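Local coordinates for hypothetical protein (Burkholderia xenovorans, PDB 2O8Q) that is of unknown function but adopts a cupin-like beta fold that holds a bound nickel ion, consistent with a metal-binding role, at residues A[26-31]-A[44-49]; A[70-75]-A[107-112]. All coordinates share one frame; numbering follows the deposited sequence. Where two conformers were deposited one is given.

Contact 1 (A[26-31]-A[44-49]); sequences FEYRDT and HVIRAI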
loop_
_atom_site.group_PDB
_atom_site.type_symbol
_atom_site.label_atom_id
_atom_site.label_comp_id
_atom_site.label_asym_id
_atom_site.label_seq_id
_atom_site.Cartn_x
_atom_site.Cartn_y
_atom_site.Cartn_z
ATOM N N PHE A 26 -25.489 1.919 10.326
ATOM C CA PHE A 26 -24.258 2.429 10.959
ATOM C C PHE A 26 -24.042 3.900 10.709
ATOM O O PHE A 26 -24.587 4.458 9.774
ATOM C CB PHE A 26 -23.047 1.650 10.446
ATOM C CG PHE A 26 -23.100 0.219 10.811
ATOM C CD1 PHE A 26 -22.740 -0.193 12.085
ATOM C CD2 PHE A 26 -23.575 -0.721 9.918
ATOM C CE1 PHE A 26 -22.825 -1.509 12.446
ATOM C CE2 PHE A 26 -23.668 -2.046 10.281
ATOM C CZ PHE A 26 -23.284 -2.438 11.540
ATOM N N GLU A 27 -23.224 4.517 11.550
ATOM C CA GLU A 27 -22.760 5.876 11.305
ATOM C C GLU A 27 -21.235 5.881 11.472
ATOM O O GLU A 27 -20.661 4.978 12.098
ATOM C CB GLU A 27 -23.402 6.902 12.204
ATOM C CG GLU A 27 -23.236 6.678 13.667
ATOM C CD GLU A 27 -24.174 7.555 14.515
ATOM O OE1 GLU A 27 -24.943 8.381 13.964
ATOM O OE2 GLU A 27 -24.121 7.397 15.744
ATOM N N TYR A 28 -20.601 6.898 10.880
ATOM C CA TYR A 28 -19.145 6.917 10.632
ATOM C C TYR A 28 -18.533 8.246 11.037
ATOM O O TYR A 28 -19.074 9.295 10.767
ATOM C CB TYR A 28 -18.849 6.631 9.136
ATOM C CG TYR A 28 -19.422 5.304 8.633
ATOM C CD1 TYR A 28 -20.789 5.160 8.437
ATOM C CD2 TYR A 28 -18.617 4.187 8.370
ATOM C CE1 TYR A 28 -21.367 3.963 8.018
ATOM C CE2 TYR A 28 -19.212 2.957 7.909
ATOM C CZ TYR A 28 -20.594 2.872 7.739
ATOM O OH TYR A 28 -21.233 1.693 7.317
ATOM N N ARG A 29 -17.378 8.184 11.700
ATOM C CA ARG A 29 -16.583 9.365 12.106
ATOM C C ARG A 29 -15.256 9.207 11.366
ATOM O O ARG A 29 -14.523 8.245 11.557
ATOM C CB ARG A 29 -16.333 9.391 13.624
ATOM C CG ARG A 29 -15.565 10.539 14.104
ATOM C CD ARG A 29 -15.610 10.681 15.593
ATOM N NE ARG A 29 -14.779 9.708 16.277
ATOM C CZ ARG A 29 -13.451 9.800 16.366
ATOM N NH1 ARG A 29 -12.782 10.796 15.785
ATOM N NH2 ARG A 29 -12.802 8.871 17.076
ATOM N N ASP A 30 -14.933 10.180 10.531
ATOM C CA ASP A 30 -13.729 10.125 9.683
ATOM C C ASP A 30 -12.487 10.607 10.439
ATOM O O ASP A 30 -12.530 11.640 11.144
ATOM C CB ASP A 30 -13.982 10.988 8.448
ATOM C CG ASP A 30 -13.056 10.721 7.296
ATOM O OD1 ASP A 30 -11.987 10.155 7.485
ATOM O OD2 ASP A 30 -13.382 11.218 6.177
ATOM N N THR A 31 -11.382 9.857 10.339
ATOM C CA THR A 31 -10.075 10.282 10.871
ATOM C C THR A 31 -9.385 11.343 9.992
ATOM O O THR A 31 -8.407 12.005 10.404
ATOM C CB THR A 31 -9.092 9.122 10.886
ATOM O OG1 THR A 31 -8.876 8.612 9.547
ATOM C CG2 THR A 31 -9.561 8.022 11.847
ATOM N N HIS A 44 -11.779 5.147 9.555
ATOM C CA HIS A 44 -12.974 5.739 10.189
ATOM C C HIS A 44 -13.474 4.858 11.284
ATOM O O HIS A 44 -13.248 3.660 11.291
ATOM C CB HIS A 44 -14.031 6.032 9.134
ATOM C CG HIS A 44 -14.194 4.882 8.190
ATOM N ND1 HIS A 44 -13.598 4.866 6.936
ATOM C CD2 HIS A 44 -14.695 3.646 8.390
ATOM C CE1 HIS A 44 -13.830 3.690 6.375
ATOM N NE2 HIS A 44 -14.559 2.958 7.210
ATOM N N VAL A 45 -14.175 5.468 12.239
ATOM C CA VAL A 45 -14.825 4.729 13.317
ATOM C C VAL A 45 -16.306 4.534 12.943
ATOM O O VAL A 45 -17.014 5.474 12.504
ATOM C CB VAL A 45 -14.684 5.425 14.660
ATOM C CG1 VAL A 45 -15.460 4.679 15.793
ATOM C CG2 VAL A 45 -13.186 5.632 15.017
ATOM N N ILE A 46 -16.740 3.300 13.086
ATOM C CA ILE A 46 -18.083 2.903 12.740
ATOM C C ILE A 46 -18.816 2.593 14.044
ATOM O O ILE A 46 -18.314 1.870 14.880
ATOM C CB ILE A 46 -18.053 1.630 11.888
ATOM C CG1 ILE A 46 -17.083 1.760 10.697
ATOM C CG2 ILE A 46 -19.475 1.250 11.389
ATOM C CD1 ILE A 46 -17.006 0.572 9.809
ATOM N N ARG A 47 -19.994 3.153 14.190
ATOM C CA ARG A 47 -20.810 2.847 15.371
ATOM C C ARG A 47 -22.205 2.397 14.944
ATOM O O ARG A 47 -22.778 2.908 13.978
ATOM C CB ARG A 47 -20.830 4.006 16.372
ATOM C CG ARG A 47 -21.721 5.072 16.159
ATOM C CD ARG A 47 -21.823 5.885 17.485
ATOM N NE ARG A 47 -22.448 7.151 17.186
ATOM C CZ ARG A 47 -22.287 8.245 17.915
ATOM N NH1 ARG A 47 -21.460 8.234 18.956
ATOM N NH2 ARG A 47 -22.901 9.347 17.548
ATOM N N ALA A 48 -22.725 1.421 15.678
ATOM C CA ALA A 48 -24.060 0.922 15.427
ATOM C C ALA A 48 -25.082 1.966 15.796
ATOM O O ALA A 48 -24.875 2.773 16.702
ATOM C CB ALA A 48 -24.306 -0.328 16.221
ATOM N N ILE A 49 -26.200 1.892 15.100
ATOM C CA ILE A 49 -27.394 2.678 15.409
ATOM C C ILE A 49 -28.401 1.673 15.953
ATOM O O ILE A 49 -28.675 0.716 15.261
ATOM C CB ILE A 49 -28.016 3.294 14.119
ATOM C CG1 ILE A 49 -27.133 4.364 13.524
ATOM C CG2 ILE A 49 -29.414 3.876 14.426
ATOM C CD1 ILE A 49 -27.504 4.711 12.114
HETATM O O HOH W 1 -25.466 5.332 17.105
#

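Contact 2 (A[70-75]-A[107-112]); sequences VLRGWV and SDDLEV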
loop_
_atom_site.group_PDB
_atom_site.type_symbol
_atom_site.label_atom_id
_atom_site.label_comp_id
_atom_site.label_asym_id
_atom_site.label_seq_id
_atom_site.Cartn_x
_atom_site.Cartn_y
_atom_site.Cartn_z
ATOM N N VAL A 70 -11.932 -3.541 17.166
ATOM C CA VAL A 70 -13.132 -3.247 17.950
ATOM C C VAL A 70 -12.803 -2.405 19.173
ATOM O O VAL A 70 -11.968 -2.762 20.007
ATOM C CB VAL A 70 -13.883 -4.525 18.351
ATOM C CG1 VAL A 70 -15.142 -4.137 19.155
ATOM C CG2 VAL A 70 -14.237 -5.327 17.105
ATOM N N LEU A 71 -13.501 -1.259 19.280
ATOM C CA LEU A 71 -13.256 -0.289 20.365
ATOM C C LEU A 71 -14.237 -0.472 21.533
ATOM O O LEU A 71 -13.934 -0.136 22.677
ATOM C CB LEU A 71 -13.363 1.131 19.790
ATOM C CG LEU A 71 -12.370 1.465 18.670
ATOM C CD1 LEU A 71 -12.755 2.791 17.997
ATOM C CD2 LEU A 71 -10.932 1.475 19.209
ATOM N N ARG A 72 -15.455 -0.938 21.222
ATOM C CA ARG A 72 -16.551 -1.067 22.207
ATOM C C ARG A 72 -17.559 -2.050 21.649
ATOM O O ARG A 72 -17.750 -2.147 20.455
ATOM C CB ARG A 72 -17.228 0.285 22.421
ATOM C CG ARG A 72 -18.236 0.318 23.569
ATOM C CD ARG A 72 -18.927 1.715 23.701
ATOM N NE ARG A 72 -19.618 2.092 22.453
ATOM C CZ ARG A 72 -20.762 2.778 22.376
ATOM N NH1 ARG A 72 -21.390 3.177 23.490
ATOM N NH2 ARG A 72 -21.296 3.054 21.177
ATOM N N GLY A 73 -18.166 -2.819 22.546
ATOM C CA GLY A 73 -19.220 -3.725 22.149
ATOM C C GLY A 73 -18.661 -4.976 21.547
ATOM O O GLY A 73 -17.530 -5.396 21.849
ATOM N N TRP A 74 -19.477 -5.622 20.713
ATOM C CA TRP A 74 -19.047 -6.845 20.068
ATOM C C TRP A 74 -19.696 -6.977 18.707
ATOM O O TRP A 74 -20.694 -6.358 18.420
ATOM C CB TRP A 74 -19.375 -8.057 20.962
ATOM C CG TRP A 74 -20.839 -8.274 21.275
ATOM C CD1 TRP A 74 -21.474 -7.975 22.453
ATOM C CD2 TRP A 74 -21.866 -8.825 20.405
ATOM N NE1 TRP A 74 -22.812 -8.288 22.373
ATOM C CE2 TRP A 74 -23.078 -8.813 21.140
ATOM C CE3 TRP A 74 -21.882 -9.339 19.093
ATOM C CZ2 TRP A 74 -24.272 -9.247 20.592
ATOM C CZ3 TRP A 74 -23.079 -9.772 18.562
ATOM C CH2 TRP A 74 -24.239 -9.731 19.310
ATOM N N VAL A 75 -19.055 -7.740 17.836
ATOM C CA VAL A 75 -19.582 -7.961 16.493
ATOM C C VAL A 75 -19.146 -9.363 16.067
ATOM O O VAL A 75 -18.037 -9.803 16.384
ATOM C CB VAL A 75 -19.041 -6.917 15.499
ATOM C CG1 VAL A 75 -17.494 -6.869 15.486
ATOM C CG2 VAL A 75 -19.605 -7.123 14.103
ATOM N N SER A 107 -23.590 -5.832 18.753
ATOM C CA SER A 107 -24.162 -5.173 19.891
ATOM C C SER A 107 -24.640 -3.731 19.557
ATOM O O SER A 107 -24.177 -3.107 18.617
ATOM C CB SER A 107 -23.150 -5.135 21.036
ATOM O OG SER A 107 -22.095 -4.234 20.762
ATOM N N ASP A 108 -25.593 -3.245 20.382
ATOM C CA ASP A 108 -26.121 -1.908 20.193
ATOM C C ASP A 108 -25.085 -0.843 20.394
ATOM O O ASP A 108 -25.257 0.259 19.876
ATOM C CB ASP A 108 -27.234 -1.605 21.193
ATOM C CG ASP A 108 -28.507 -2.289 20.861
ATOM O OD1 ASP A 108 -28.682 -2.709 19.677
ATOM O OD2 ASP A 108 -29.347 -2.365 21.801
ATOM N N ASP A 109 -24.057 -1.153 21.190
ATOM C CA ASP A 109 -22.983 -0.218 21.486
ATOM C C ASP A 109 -21.714 -0.471 20.655
ATOM O O ASP A 109 -20.656 0.066 20.972
ATOM C CB ASP A 109 -22.665 -0.221 22.967
ATOM C CG ASP A 109 -22.113 -1.524 23.457
ATOM O OD1 ASP A 109 -22.308 -2.575 22.813
ATOM O OD2 ASP A 109 -21.452 -1.498 24.504
ATOM N N LEU A 110 -21.794 -1.280 19.612
ATOM C CA LEU A 110 -20.593 -1.520 18.818
ATOM C C LEU A 110 -19.933 -0.216 18.324
ATOM O O LEU A 110 -20.604 0.655 17.753
ATOM C CB LEU A 110 -20.888 -2.377 17.584
ATOM C CG LEU A 110 -19.737 -2.615 16.589
ATOM C CD1 LEU A 110 -18.713 -3.525 17.259
ATOM C CD2 LEU A 110 -20.278 -3.158 15.256
ATOM N N GLU A 111 -18.618 -0.138 18.510
ATOM C CA GLU A 111 -17.776 0.892 17.878
ATOM C C GLU A 111 -16.521 0.203 17.370
ATOM O O GLU A 111 -15.858 -0.471 18.150
ATOM C CB GLU A 111 -17.411 1.956 18.911
ATOM C CG GLU A 111 -16.793 3.219 18.318
ATOM C CD GLU A 111 -16.531 4.294 19.362
ATOM O OE1 GLU A 111 -16.393 3.942 20.555
ATOM O OE2 GLU A 111 -16.455 5.480 18.991
ATOM N N VAL A 112 -16.190 0.371 16.089
ATOM C CA VAL A 112 -15.095 -0.350 15.477
ATOM C C VAL A 112 -14.343 0.596 14.562
ATOM O O VAL A 112 -14.956 1.317 13.769
ATOM C CB VAL A 112 -15.616 -1.646 14.761
ATOM C CG1 VAL A 112 -16.635 -1.328 13.700
ATOM C CG2 VAL A 112 -14.438 -2.480 14.213
#

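Contact 1 (A[26-31]-A[44-49])
The carbonyl oxygen Glu27 O is held by one nearly straight hydrogen bond and one weaker CA-H...O contact: Arg47 N donates to it at 2.9 Å with an N-H...O angle of 170°, and Ile46 CA lies 3.4 Å from Glu27 O. This is regular antiparallel pairing of strands 26-30 and 42-48 in a cupin sheet, an outermost pair of that sheet within the chain; the backbone of Tyr28 goes on to hydrogen-bond the second subunit.

On the face bearing Tyr28 and Ile46, the two side chains run side by side, with Tyr28 CD2 3.7 Å from Ile46 CG1, and Ile46 CG2 lies over one face of the Tyr28 ring. Ile46 CG2 is also 3.6 Å from Phe26 CD1. Tyr28 turns its ring edge to the face of His44, an offset edge-to-face pair with planes at 68° and centroids 5.9 Å apart; Glu114 OE1 holds His44 NE2.

The other face carries Glu27, Arg29 and Arg47 together with Val45. The extended chains of Glu27 and Arg47 cross obliquely in a salt bridge, carboxylate and guanidinium planes 46° apart, although Glu27 OE2 is modelled too close to Arg47 NE to fix its length. Arg47 also meets Gly15 O and the Phe18 ring of the second subunit, while Arg29 NH2 binds Gly90 O there. A water donates to Glu27 OE2 and, at 2.7 Å, to Ala48 O.

Contact 2 (A[70-75]-A[107-112])
Trp74 (chi1 61°), Ser107 (chi1 71°) and Asp109 (chi1 65°) all set the gamma atom between the backbone N and the carbonyl carbon, which lays the indole under Ser107 CB and brings Ser107 OG and Asp109 OD1 up to Gly73 CA. Ser107 OG accepts from Trp74 N at 3.0 Å and donates to Asp109 OD1 at 2.6 Å, so the hydroxyl is fixed in rotation. Ser107 N donates to Trp74 O at 3.0 Å. Ser107 CB sits over the five-membered ring of Trp74, 3.5 Å from its centroid, as a CH-pi contact.

Gly73, with positive phi, is where the chain passes from strand 66-72 into strand 74-79, members of different sheets of the cupin fold; its CA is 3.2 Å from Ser107 OG. A type I turn from Ser107 to Leu110 leads into strand 111-116. The pairing carries a classic beta bulge: Glu111 O accepts from Leu71 N at 2.7 Å and from Arg72 N at 3.1 Å. Arg72, bent at chi3, lays one guanidinium face against Asp109, with Asp109 CB over its centre and no N-H aimed well at Asp109 O. Leu110 CD1 packs 3.8 Å from Val75 CB.

How the contacts relate
Both contacts reach one sheet, since strands 42-48 and 111-116 are neighbours in it: Ile46 N lies 2.8 Å from Val112 O and Ala48 N 3.1 Å from Leu110 O, both probable hydrogen bonds. Each contact is partly buried. Contact 1 joins two strands of a single sheet in regular register. Contact 2 instead closes a bulged strand end and a turn where the chain changes sheets, so a serine hydroxyl supplements the backbone pairing beside a glycine of positive phi. Both touch the second subunit, contact 1 more widely, with arginine hydrogen bonds, contact 2 through Leu71 and Glu111. The side chains of Ile46 and Val75 are about 9 and 10 Å from the nickel ion.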